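Local coordinates for XAC2610 protein (Xanthomonas axonopodis pv. citri, PDB 4QTQ), which probably serves as an immunity protein, inhibiting a peptidoglycan hydrolase linked to the type IV secretion system with which Xanthomonas kills rival bacteria, at residues T38-G43 and A69-S74. Numbering follows the deposited sequence.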
loop_
_atom_site.group_PDB
_atom_site.type_symbol
_atom_site.label_atom_id
_atom_site.label_comp_id
_atom_site.label_asym_id
_atom_site.label_seq_id
_atom_site.Cartn_x
_atom_site.Cartn_y
_atom_site.Cartn_z
ATOM N N THR A 38 12.359 13.220 11.979
ATOM C CA THR A 38 12.187 14.660 11.806
ATOM C C THR A 38 10.763 14.927 11.354
ATOM O O THR A 38 10.173 14.122 10.630
ATOM C CB THR A 38 13.155 15.220 10.756
ATOM O OG1 THR A 38 12.957 14.519 9.525
ATOM C CG2 THR A 38 14.602 15.064 11.210
ATOM N N GLU A 39 10.207 16.059 11.768
ATOM C CA GLU A 39 8.828 16.339 11.420
ATOM C C GLU A 39 8.727 16.797 9.974
ATOM O O GLU A 39 9.395 17.738 9.566
ATOM C CB GLU A 39 8.207 17.368 12.342
ATOM C CG GLU A 39 6.728 17.524 12.060
ATOM C CD GLU A 39 5.970 18.163 13.188
ATOM O OE1 GLU A 39 4.880 18.679 12.915
ATOM O OE2 GLU A 39 6.456 18.144 14.332
ATOM N N ASP A 40 7.882 16.115 9.208
ATOM C CA ASP A 40 7.733 16.378 7.793
ATOM C C ASP A 40 6.568 17.332 7.505
ATOM O O ASP A 40 6.637 18.148 6.578
ATOM C CB ASP A 40 7.515 15.056 7.065
ATOM C CG ASP A 40 7.970 15.104 5.633
ATOM O OD1 ASP A 40 9.194 15.287 5.403
ATOM O OD2 ASP A 40 7.112 14.944 4.748
ATOM N N SER A 41 5.496 17.187 8.277
ATOM C CA SER A 41 4.329 18.046 8.186
ATOM C C SER A 41 3.543 17.814 9.476
ATOM O O SER A 41 3.903 16.907 10.252
ATOM C CB SER A 41 3.507 17.710 6.936
ATOM O OG SER A 41 3.116 16.350 6.942
ATOM N N PRO A 42 2.500 18.631 9.741
ATOM C CA PRO A 42 1.768 18.472 10.993
ATOM C C PRO A 42 1.330 17.029 11.306
ATOM O O PRO A 42 0.663 16.366 10.494
ATOM C CB PRO A 42 0.554 19.399 10.812
ATOM C CG PRO A 42 1.051 20.466 9.897
ATOM C CD PRO A 42 2.006 19.786 8.962
ATOM N N GLY A 43 1.732 16.549 12.477
ATOM C CA GLY A 43 1.386 15.209 12.929
ATOM C C GLY A 43 2.181 14.074 12.291
ATOM O O GLY A 43 1.921 12.923 12.600
ATOM N N ALA A 69 12.450 3.680 4.832
ATOM C CA ALA A 69 12.011 4.799 5.653
ATOM C C ALA A 69 10.597 4.525 6.150
ATOM O O ALA A 69 9.950 3.586 5.694
ATOM C CB ALA A 69 12.077 6.109 4.866
ATOM N N LEU A 70 10.139 5.327 7.113
ATOM C CA LEU A 70 8.794 5.197 7.682
ATOM C C LEU A 70 8.219 6.585 7.991
ATOM O O LEU A 70 8.844 7.392 8.713
ATOM C CB LEU A 70 8.823 4.352 8.965
ATOM C CG LEU A 70 7.469 4.134 9.681
ATOM C CD1 LEU A 70 6.516 3.299 8.846
ATOM C CD2 LEU A 70 7.656 3.487 11.045
ATOM N N TYR A 71 7.040 6.849 7.432
ATOM C CA TYR A 71 6.276 8.053 7.718
ATOM C C TYR A 71 5.224 7.693 8.739
ATOM O O TYR A 71 4.284 6.967 8.424
ATOM C CB TYR A 71 5.615 8.598 6.455
ATOM C CG TYR A 71 6.598 9.219 5.495
ATOM C CD1 TYR A 71 7.315 8.433 4.601
ATOM C CD2 TYR A 71 6.805 10.591 5.476
ATOM C CE1 TYR A 71 8.232 8.995 3.734
ATOM C CE2 TYR A 71 7.712 11.166 4.600
ATOM C CZ TYR A 71 8.425 10.368 3.738
ATOM O OH TYR A 71 9.329 10.940 2.866
ATOM N N VAL A 72 5.413 8.210 9.951
ATOM C CA VAL A 72 4.537 7.958 11.101
ATOM C C VAL A 72 3.547 9.115 11.281
ATOM O O VAL A 72 3.910 10.204 11.741
ATOM C CB VAL A 72 5.370 7.793 12.397
ATOM C CG1 VAL A 72 4.471 7.525 13.601
ATOM C CG2 VAL A 72 6.386 6.673 12.233
ATOM N N ASP A 73 2.301 8.874 10.904
ATOM C CA ASP A 73 1.251 9.867 11.040
ATOM C C ASP A 73 0.527 9.578 12.342
ATOM O O ASP A 73 -0.225 8.596 12.456
ATOM C CB ASP A 73 0.305 9.795 9.839
ATOM C CG ASP A 73 -0.779 10.862 9.868
ATOM O OD1 ASP A 73 -0.970 11.545 10.909
ATOM O OD2 ASP A 73 -1.463 10.998 8.834
ATOM N N SER A 74 0.762 10.434 13.334
ATOM C CA SER A 74 0.146 10.269 14.642
ATOM C C SER A 74 -1.369 10.527 14.632
ATOM O O SER A 74 -2.037 10.213 15.606
ATOM C CB SER A 74 0.826 11.161 15.689
ATOM O OG SER A 74 0.478 12.517 15.474
HETATM O O HOH W 1 -1.233 14.259 10.551
#
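The carbonyl oxygen of G43 carries most of what passes between 38-43 and 69-74. The backbone N of S74 donates to G43 O over 2.8 Å, a bond only slightly bent at the hydrogen, with the donor N nearly on the extension of the G43 carbonyl. Two further groups of 69-74 gather round this oxygen. D73 CA comes within 3.5 Å of G43 O in a CA-H...O contact, and S74 OG stands 3.2 Å from G43 O, but whether it donates there is open, since its one proton has another acceptor within reach. The hydroxyl gets there because chi1 of 72° sets OG between the backbone N and carbonyl carbon of S74, which also brings it near G43 CA.

D73 extends its carboxylate with CG anti to the backbone N (chi1 -177°). Its OD1 accepts from the backbone N of N75. A water lies 2.8 Å from D73 OD1 and equally far from P42 O and can link them, though it has more acceptors near it than protons to give.

Toward the start of the contact, D40 and Y71 touch more lightly. CG of D40 is anti to its backbone N, CG of Y71 anti to the carbonyl carbon. D40 OD2 approaches Y71 CE2 at the ring edge, close to the ring plane, 3.8 Å away, while the carboxylate plane is turned 77° from the ring. The principal partner of OD2 is K113, in a salt bridge, and Y71 stacks on W110.

Strand 44-47 runs between strands 38-41 and 70-73, pairing antiparallel with both. D40 and S41 both face I44, forming a classic beta bulge just before the turn. The contact is therefore a second-neighbour one in a small three-stranded antiparallel sheet, in which the turn of the 38-41/44-47 beta-hairpin bonds to the residue just after strand 70-73.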